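Local coordinates for protein transcriptional regulator (NtrC family) (Aquifex aeolicus, PDB 3DZD) that probably activates sigma54-dependent transcription, as a response regulator of the NtrC family that joins a receiver domain to a nucleotide-binding AAA+ ATPase domain, at residues I145-K150 with L171-S176; R178-D184 with A221-F227. The contacts are given in a common frame with arbitrary orientation. Residues are numbered along the deposited sequence.

How the contacts relate
Both contacts belong to the AAA+ ATPase domain and run from buried apolar side chains to exposed ones (Tyr175 and Lys150 in contact 1; Lys179, Ala181 and Gln223 in contact 2). Contact 1 joins helices 136-149 and 165-176, which pack beside the parallel sheet; its chemistry is mostly apolar, with one weak polar bond at the exposed end. Contact 2 lies within the sheet, where edge strand 182-186 is held to 225-229 mainly by backbone hydrogen bonds, and buries more surface (592 against 436 Å²). Helix 165-176 is followed, after a short loop, by strand 182-186, so contact 2 opens just after contact 1 closes. They meet at His173, whose ND1 lies 2.8 Å from Thr225 OG1, a probable hydrogen bond.

Contact 1 (I145-K150 with L171-S176); sequences IPKIAK and LIHRYS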
ATOM      1  N   ILE A 145     -24.182   7.247   3.155  1.00 39.06           N
ATOM      2  CA  ILE A 145     -22.893   6.957   2.538  1.00 39.66           C
ATOM      3  C   ILE A 145     -22.924   5.844   1.488  1.00 42.28           C
ATOM      4  O   ILE A 145     -22.361   6.000   0.401  1.00 42.30           O
ATOM      5  CB  ILE A 145     -21.835   6.598   3.610  1.00 38.87           C
ATOM      6  CG1 ILE A 145     -21.393   7.845   4.380  1.00 38.24           C
ATOM      7  CG2 ILE A 145     -20.638   5.939   2.977  1.00 38.16           C
ATOM      8  CD1 ILE A 145     -20.319   7.550   5.377  1.00 38.02           C
ATOM      9  N   PRO A 146     -23.564   4.712   1.812  1.00 53.23           N
ATOM     10  CA  PRO A 146     -23.605   3.581   0.878  1.00 57.88           C
ATOM     11  C   PRO A 146     -24.448   3.875  -0.370  1.00 62.43           C
ATOM     12  O   PRO A 146     -24.199   3.298  -1.432  1.00 70.49           O
ATOM     13  CB  PRO A 146     -24.258   2.462   1.707  1.00 60.50           C
ATOM     14  CG  PRO A 146     -24.145   2.899   3.127  1.00 56.95           C
ATOM     15  CD  PRO A 146     -24.216   4.389   3.091  1.00 56.12           C
ATOM     16  N   LYS A 147     -25.432   4.758  -0.235  1.00 54.55           N
ATOM     17  CA  LYS A 147     -26.270   5.162  -1.360  1.00 60.30           C
ATOM     18  C   LYS A 147     -25.532   6.099  -2.321  1.00 63.50           C
ATOM     19  O   LYS A 147     -25.714   6.036  -3.536  1.00 72.46           O
ATOM     20  CB  LYS A 147     -27.524   5.856  -0.843  1.00 57.26           C
ATOM     21  CG  LYS A 147     -28.384   4.992   0.058  1.00 63.58           C
ATOM     22  CD  LYS A 147     -29.605   5.760   0.542  1.00 65.89           C
ATOM     23  CE  LYS A 147     -30.599   4.836   1.226  1.00 77.88           C
ATOM     24  NZ  LYS A 147     -31.940   5.477   1.391  1.00 88.95           N
ATOM     25  N   ILE A 148     -24.706   6.974  -1.754  1.00 67.01           N
ATOM     26  CA  ILE A 148     -23.924   7.941  -2.509  1.00 59.03           C
ATOM     27  C   ILE A 148     -22.766   7.267  -3.236  1.00 60.40           C
ATOM     28  O   ILE A 148     -22.395   7.663  -4.338  1.00 63.27           O
ATOM     29  CB  ILE A 148     -23.308   8.977  -1.541  1.00 56.68           C
ATOM     30  CG1 ILE A 148     -24.378   9.889  -0.965  1.00 63.59           C
ATOM     31  CG2 ILE A 148     -22.267   9.825  -2.222  1.00 52.73           C
ATOM     32  CD1 ILE A 148     -23.791  10.999  -0.137  1.00 56.73           C
ATOM     33  N   ALA A 149     -22.207   6.236  -2.608  1.00 53.81           N
ATOM     34  CA  ALA A 149     -20.880   5.736  -2.955  1.00 43.96           C
ATOM     35  C   ALA A 149     -20.739   5.052  -4.305  1.00 51.83           C
ATOM     36  O   ALA A 149     -19.668   5.094  -4.904  1.00 44.75           O
ATOM     37  CB  ALA A 149     -20.367   4.821  -1.865  1.00 43.32           C
ATOM     38  N   LYS A 150     -21.791   4.398  -4.778  1.00 70.44           N
ATOM     39  CA  LYS A 150     -21.652   3.609  -5.993  1.00 85.81           C
ATOM     40  C   LYS A 150     -21.793   4.460  -7.247  1.00 84.63           C
ATOM     41  O   LYS A 150     -21.703   3.959  -8.366  1.00 91.85           O
ATOM     42  CB  LYS A 150     -22.603   2.410  -5.993  1.00 93.73           C
ATOM     43  CG  LYS A 150     -22.150   1.292  -5.056  1.00 91.03           C
ATOM     44  CD  LYS A 150     -22.722  -0.062  -5.454  1.00109.58           C
ATOM     45  CE  LYS A 150     -22.072  -1.199  -4.668  1.00101.41           C
ATOM     46  NZ  LYS A 150     -20.608  -1.309  -4.931  1.00 91.56           N
ATOM     47  N   LEU A 171     -14.677   5.914   3.744  1.00 37.38           N
ATOM     48  CA  LEU A 171     -15.839   5.046   3.776  1.00 37.28           C
ATOM     49  C   LEU A 171     -16.466   5.016   2.402  1.00 41.17           C
ATOM     50  O   LEU A 171     -16.736   3.944   1.864  1.00 48.29           O
ATOM     51  CB  LEU A 171     -16.850   5.522   4.820  1.00 40.79           C
ATOM     52  CG  LEU A 171     -16.400   5.279   6.267  1.00 48.00           C
ATOM     53  CD1 LEU A 171     -17.439   5.782   7.270  1.00 43.49           C
ATOM     54  CD2 LEU A 171     -16.095   3.796   6.502  1.00 44.03           C
ATOM     55  N   ILE A 172     -16.685   6.199   1.829  1.00 38.34           N
ATOM     56  CA  ILE A 172     -17.310   6.319   0.511  1.00 37.57           C
ATOM     57  C   ILE A 172     -16.512   5.545  -0.537  1.00 37.47           C
ATOM     58  O   ILE A 172     -17.078   4.785  -1.316  1.00 39.95           O
ATOM     59  CB  ILE A 172     -17.437   7.804   0.071  1.00 41.28           C
ATOM     60  CG1 ILE A 172     -18.529   8.522   0.877  1.00 40.56           C
ATOM     61  CG2 ILE A 172     -17.719   7.905  -1.422  1.00 37.70           C
ATOM     62  CD1 ILE A 172     -18.500  10.029   0.733  1.00 37.77           C
ATOM     63  N   HIS A 173     -15.198   5.744  -0.552  1.00 42.36           N
ATOM     64  CA  HIS A 173     -14.330   5.022  -1.467  1.00 38.33           C
ATOM     65  C   HIS A 173     -14.506   3.514  -1.278  1.00 45.76           C
ATOM     66  O   HIS A 173     -14.823   2.787  -2.224  1.00 44.90           O
ATOM     67  CB  HIS A 173     -12.874   5.426  -1.250  1.00 36.94           C
ATOM     68  CG  HIS A 173     -11.896   4.596  -2.024  1.00 43.80           C
ATOM     69  ND1 HIS A 173     -11.789   4.659  -3.398  1.00 44.78           N
ATOM     70  CD2 HIS A 173     -10.986   3.678  -1.616  1.00 42.13           C
ATOM     71  CE1 HIS A 173     -10.856   3.815  -3.803  1.00 44.36           C
ATOM     72  NE2 HIS A 173     -10.351   3.211  -2.741  1.00 39.99           N
ATOM     73  N   ARG A 174     -14.316   3.062  -0.044  1.00 49.08           N
ATOM     74  CA  ARG A 174     -14.534   1.668   0.330  1.00 52.06           C
ATOM     75  C   ARG A 174     -15.819   1.074  -0.253  1.00 56.71           C
ATOM     76  O   ARG A 174     -15.792   0.008  -0.860  1.00 55.68           O
ATOM     77  CB  ARG A 174     -14.562   1.539   1.854  1.00 55.25           C
ATOM     78  CG  ARG A 174     -14.579   0.109   2.355  1.00 58.53           C
ATOM     79  CD  ARG A 174     -13.239  -0.557   2.108  1.00 72.98           C
ATOM     80  NE  ARG A 174     -12.125   0.241   2.618  1.00 74.60           N
ATOM     81  CZ  ARG A 174     -11.596   0.091   3.830  1.00 77.77           C
ATOM     82  NH1 ARG A 174     -12.082  -0.827   4.655  1.00 76.09           N
ATOM     83  NH2 ARG A 174     -10.582   0.856   4.218  1.00 76.69           N
ATOM     84  N   TYR A 175     -16.941   1.762  -0.056  1.00 56.36           N
ATOM     85  CA  TYR A 175     -18.246   1.268  -0.505  1.00 57.33           C
ATOM     86  C   TYR A 175     -18.449   1.399  -2.010  1.00 59.95           C
ATOM     87  O   TYR A 175     -19.212   0.638  -2.603  1.00 65.68           O
ATOM     88  CB  TYR A 175     -19.385   1.988   0.229  1.00 57.19           C
ATOM     89  CG  TYR A 175     -19.455   1.688   1.713  1.00 76.42           C
ATOM     90  CD1 TYR A 175     -18.299   1.595   2.478  1.00 78.25           C
ATOM     91  CD2 TYR A 175     -20.677   1.518   2.355  1.00 81.98           C
ATOM     92  CE1 TYR A 175     -18.352   1.327   3.835  1.00 80.95           C
ATOM     93  CE2 TYR A 175     -20.740   1.254   3.719  1.00 80.99           C
ATOM     94  CZ  TYR A 175     -19.573   1.159   4.451  1.00 85.69           C
ATOM     95  OH  TYR A 175     -19.614   0.897   5.806  1.00 96.92           O
ATOM     96  N   SER A 176     -17.774   2.368  -2.624  1.00 47.21           N
ATOM     97  CA  SER A 176     -17.898   2.596  -4.060  1.00 48.93           C
ATOM     98  C   SER A 176     -17.472   1.353  -4.838  1.00 51.46           C
ATOM     99  O   SER A 176     -18.026   1.051  -5.898  1.00 46.46           O
ATOM    100  CB  SER A 176     -17.064   3.807  -4.508  1.00 41.48           C
ATOM    101  OG  SER A 176     -15.714   3.444  -4.760  1.00 45.35           O
TER
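Apolar packing dominates where the C-terminal ends of two helices cross at -61°, their axes 8.3 Å apart at closest approach. Ile145 reaches across with both ends of its branched side chain: CD1 meets Leu171 CD1 and CG2 meets Ile172 CG1, each at 3.9 Å. Ala149 sits where the backbones draw together, and its lone methyl suits the narrow gap, with CB 3.3 Å from Ile172 O and 3.7 Å from Tyr175 CB. The Tyr175 ring lies along the more exposed border, Ile145 CG2 over one face and Pro146 CB at its edge, 3.8 Å from Tyr175 CD2. Pro146 has no amide hydrogen to give to the preceding turn, and the helix kinks there.

In the AAA+ fold, helix 165-176 is the one that follows the P-loop (Walker A) and its strand; the side chain of Leu171 lies about 8 Å from the bound ADP. Ile148 and Ile172 turn to the sheet, both touching Ile296 of strand 294-297.

Polar links gather at the helix ends. Ala149 O takes a CA-H...O contact from Ser176 CA (3.2 Å) and a hydrogen bond from Arg265. Ser176 OG donates back to His173 O (2.8 Å), a hydroxyl suited to the last turn of a helix. The long, flexible Lys150 swings its NZ to Tyr175 O, a weak hydrogen bond of 3.3 Å on the solvent side.

Contact 2 (R178-D184 with A221-F227); sequences RKGAFVD and ADQGTLF
Of five hydrogen bonds, three follow the parallel pairing of strands 182-184 and 225-227: Thr225 N to Ala181 O (3.0 Å), just ahead of the strand, Val183 N to Thr225 O (2.9 Å) and Phe227 N to Val183 O (2.7 Å). The register pairs Phe182 with Thr225, Val183 with Leu226 and Asp184 with Phe227, at CA-CA 4.5 to 5.0 Å; the axes lie 4.6 Å apart at 19°.

Ahead of the strands, Gly180 N donates to Gln223 O (2.7 Å) and Arg178 NE (chi m, t, p, 86°) to Gly224 O (3.0 Å). In the type II turn Ala221-Gly224, Asp222 takes phi/psi -45/128 and Gln223 59/14; Gly224 N to Ala221 O (2.6 Å) closes it. The CA atoms of Gly180 and Gly224 come within 3.6 Å; a CB on either would clash.

Beta-branched Val183 and Thr225 suit the extended backbone. On one face Phe182 (chi1 t) sets CZ 3.5 Å from Phe227 CB, and Asp184 CB lies 3.7 Å from Phe227 CD2, at that ring's edge. On the other, Val183 (chi1 t) packs CG2 against Ala221 CB and CG1 against Leu226 CD1, both 3.7 Å.

Strand 225-229, between 182-186 and 265-270, carries the AAA+ Walker B motif, with Leu226 and Phe227 in its hydrophobic run. The large Phe182 and Phe227 rings fill the space up to helix 165-176, where His173 bonds Thr225 OG1; Val183 and Leu226 rest on helix 217-220.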
ATOM      1  N   ARG A 178     -14.469   0.892  -6.114  1.00 51.68           N
ATOM      2  CA  ARG A 178     -13.410   1.220  -7.058  1.00 46.02           C
ATOM      3  C   ARG A 178     -12.083   0.606  -6.620  1.00 45.54           C
ATOM      4  O   ARG A 178     -11.736   0.638  -5.440  1.00 45.89           O
ATOM      5  CB  ARG A 178     -13.317   2.742  -7.253  1.00 46.39           C
ATOM      6  CG  ARG A 178     -14.545   3.319  -7.977  1.00 52.09           C
ATOM      7  CD  ARG A 178     -14.582   4.837  -8.026  1.00 50.93           C
ATOM      8  NE  ARG A 178     -13.567   5.408  -8.909  1.00 50.25           N
ATOM      9  CZ  ARG A 178     -13.722   5.578 -10.215  1.00 51.77           C
ATOM     10  NH1 ARG A 178     -14.848   5.213 -10.800  1.00 57.80           N
ATOM     11  NH2 ARG A 178     -12.746   6.105 -10.941  1.00 55.19           N
ATOM     12  N   LYS A 179     -11.351   0.030  -7.573  1.00 64.21           N
ATOM     13  CA  LYS A 179     -10.152  -0.750  -7.260  1.00 64.48           C
ATOM     14  C   LYS A 179      -8.895   0.098  -7.114  1.00 55.81           C
ATOM     15  O   LYS A 179      -7.914  -0.324  -6.494  1.00 48.43           O
ATOM     16  CB  LYS A 179      -9.927  -1.835  -8.321  1.00 67.77           C
ATOM     17  CG  LYS A 179     -10.873  -3.021  -8.208  1.00 75.93           C
ATOM     18  CD  LYS A 179     -10.738  -3.693  -6.848  1.00 84.25           C
ATOM     19  CE  LYS A 179      -9.292  -4.096  -6.572  1.00 84.49           C
ATOM     20  NZ  LYS A 179      -9.099  -4.648  -5.197  1.00 86.78           N
ATOM     21  N   GLY A 180      -8.921   1.287  -7.697  1.00 43.61           N
ATOM     22  CA  GLY A 180      -7.791   2.189  -7.606  1.00 41.02           C
ATOM     23  C   GLY A 180      -7.576   2.711  -6.196  1.00 38.08           C
ATOM     24  O   GLY A 180      -8.334   2.393  -5.281  1.00 38.57           O
ATOM     25  N   ALA A 181      -6.547   3.537  -6.031  1.00 41.47           N
ATOM     26  CA  ALA A 181      -6.119   3.990  -4.714  1.00 42.24           C
ATOM     27  C   ALA A 181      -6.930   5.170  -4.187  1.00 48.32           C
ATOM     28  O   ALA A 181      -7.617   5.866  -4.946  1.00 42.60           O
ATOM     29  CB  ALA A 181      -4.635   4.348  -4.740  1.00 38.35           C
ATOM     30  N   PHE A 182      -6.835   5.377  -2.876  1.00 40.39           N
ATOM     31  CA  PHE A 182      -7.386   6.559  -2.224  1.00 43.60           C
ATOM     32  C   PHE A 182      -6.256   7.555  -2.072  1.00 40.48           C
ATOM     33  O   PHE A 182      -5.345   7.359  -1.271  1.00 40.36           O
ATOM     34  CB  PHE A 182      -7.982   6.215  -0.856  1.00 43.84           C
ATOM     35  CG  PHE A 182      -8.625   7.396  -0.151  1.00 42.58           C
ATOM     36  CD1 PHE A 182      -9.966   7.709  -0.365  1.00 37.43           C
ATOM     37  CD2 PHE A 182      -7.885   8.190   0.734  1.00 45.99           C
ATOM     38  CE1 PHE A 182     -10.558   8.791   0.282  1.00 40.43           C
ATOM     39  CE2 PHE A 182      -8.470   9.277   1.383  1.00 44.00           C
ATOM     40  CZ  PHE A 182      -9.807   9.578   1.160  1.00 38.75           C
ATOM     41  N   VAL A 183      -6.307   8.614  -2.865  1.00 44.87           N
ATOM     42  CA  VAL A 183      -5.275   9.637  -2.859  1.00 41.73           C
ATOM     43  C   VAL A 183      -5.820  10.885  -2.167  1.00 42.06           C
ATOM     44  O   VAL A 183      -6.790  11.479  -2.627  1.00 45.53           O
ATOM     45  CB  VAL A 183      -4.872   9.988  -4.303  1.00 40.72           C
ATOM     46  CG1 VAL A 183      -3.815  11.071  -4.326  1.00 43.61           C
ATOM     47  CG2 VAL A 183      -4.385   8.751  -5.023  1.00 41.32           C
ATOM     48  N   ASP A 184      -5.234  11.287  -1.047  1.00 57.62           N
ATOM     49  CA  ASP A 184      -5.691  12.530  -0.440  1.00 57.25           C
ATOM     50  C   ASP A 184      -4.693  13.669  -0.613  1.00 62.20           C
ATOM     51  O   ASP A 184      -3.488  13.499  -0.442  1.00 63.10           O
ATOM     52  CB  ASP A 184      -6.127  12.343   1.016  1.00 65.48           C
ATOM     53  CG  ASP A 184      -4.975  12.043   1.951  1.00 74.16           C
ATOM     54  OD1 ASP A 184      -3.807  12.109   1.516  1.00 74.53           O
ATOM     55  OD2 ASP A 184      -5.251  11.741   3.137  1.00 82.02           O
ATOM     56  N   ALA A 221      -4.548   8.575  -8.675  1.00 41.86           N
ATOM     57  CA  ALA A 221      -5.906   8.246  -8.263  1.00 41.44           C
ATOM     58  C   ALA A 221      -6.676   7.504  -9.349  1.00 37.65           C
ATOM     59  O   ALA A 221      -7.851   7.199  -9.184  1.00 38.07           O
ATOM     60  CB  ALA A 221      -6.646   9.505  -7.845  1.00 43.62           C
ATOM     61  N   ASP A 222      -6.001   7.216 -10.457  1.00 42.99           N
ATOM     62  CA  ASP A 222      -6.603   6.483 -11.564  1.00 38.02           C
ATOM     63  C   ASP A 222      -7.398   5.280 -11.069  1.00 37.58           C
ATOM     64  O   ASP A 222      -6.899   4.456 -10.300  1.00 37.45           O
ATOM     65  CB  ASP A 222      -5.525   6.031 -12.550  1.00 48.81           C
ATOM     66  CG  ASP A 222      -6.087   5.702 -13.933  1.00 50.86           C
ATOM     67  OD1 ASP A 222      -7.230   6.107 -14.252  1.00 43.28           O
ATOM     68  OD2 ASP A 222      -5.367   5.042 -14.706  1.00 61.22           O
ATOM     69  N   GLN A 223      -8.646   5.204 -11.511  1.00 40.16           N
ATOM     70  CA  GLN A 223      -9.580   4.152 -11.103  1.00 46.92           C
ATOM     71  C   GLN A 223      -9.831   4.107  -9.598  1.00 46.70           C
ATOM     72  O   GLN A 223     -10.387   3.141  -9.086  1.00 44.35           O
ATOM     73  CB  GLN A 223      -9.130   2.784 -11.611  1.00 52.52           C
ATOM     74  CG  GLN A 223      -8.958   2.723 -13.126  1.00 63.26           C
ATOM     75  CD  GLN A 223      -8.959   1.299 -13.655  1.00 66.68           C
ATOM     76  OE1 GLN A 223     -10.005   0.644 -13.711  1.00 77.39           O
ATOM     77  NE2 GLN A 223      -7.786   0.814 -14.048  1.00 70.56           N
ATOM     78  N   GLY A 224      -9.427   5.162  -8.900  1.00 39.59           N
ATOM     79  CA  GLY A 224      -9.689   5.285  -7.482  1.00 40.69           C
ATOM     80  C   GLY A 224     -10.420   6.568  -7.124  1.00 37.32           C
ATOM     81  O   GLY A 224     -11.235   7.084  -7.887  1.00 41.41           O
ATOM     82  N   THR A 225     -10.107   7.094  -5.951  1.00 38.43           N
ATOM     83  CA  THR A 225     -10.816   8.247  -5.420  1.00 42.32           C
ATOM     84  C   THR A 225      -9.799   9.280  -4.999  1.00 44.39           C
ATOM     85  O   THR A 225      -8.875   8.984  -4.245  1.00 42.85           O
ATOM     86  CB  THR A 225     -11.679   7.863  -4.207  1.00 43.64           C
ATOM     87  OG1 THR A 225     -12.703   6.949  -4.621  1.00 46.70           O
ATOM     88  CG2 THR A 225     -12.322   9.097  -3.580  1.00 46.19           C
ATOM     89  N   LEU A 226      -9.958  10.486  -5.518  1.00 37.95           N
ATOM     90  CA  LEU A 226      -9.108  11.603  -5.145  1.00 43.06           C
ATOM     91  C   LEU A 226      -9.861  12.445  -4.118  1.00 37.22           C
ATOM     92  O   LEU A 226     -10.938  12.954  -4.418  1.00 37.36           O
ATOM     93  CB  LEU A 226      -8.797  12.447  -6.382  1.00 37.26           C
ATOM     94  CG  LEU A 226      -7.853  13.627  -6.195  1.00 37.34           C
ATOM     95  CD1 LEU A 226      -6.430  13.134  -6.009  1.00 39.81           C
ATOM     96  CD2 LEU A 226      -7.951  14.572  -7.383  1.00 38.13           C
ATOM     97  N   PHE A 227      -9.293  12.567  -2.918  1.00 36.99           N
ATOM     98  CA  PHE A 227      -9.869  13.377  -1.839  1.00 36.96           C
ATOM     99  C   PHE A 227      -9.136  14.707  -1.722  1.00 38.89           C
ATOM    100  O   PHE A 227      -7.954  14.751  -1.370  1.00 44.81           O
ATOM    101  CB  PHE A 227      -9.815  12.625  -0.501  1.00 36.71           C
ATOM    102  CG  PHE A 227     -10.296  13.435   0.697  1.00 36.73           C
ATOM    103  CD1 PHE A 227     -11.562  13.992   0.722  1.00 39.40           C
ATOM    104  CD2 PHE A 227      -9.481  13.606   1.811  1.00 37.56           C
ATOM    105  CE1 PHE A 227     -12.000  14.715   1.818  1.00 40.30           C
ATOM    106  CE2 PHE A 227      -9.915  14.326   2.904  1.00 47.53           C
ATOM    107  CZ  PHE A 227     -11.177  14.882   2.910  1.00 48.06           C
TER
HETATM  108  O   HOH W   1     -12.353   0.786 -10.372  1.00 65.39           O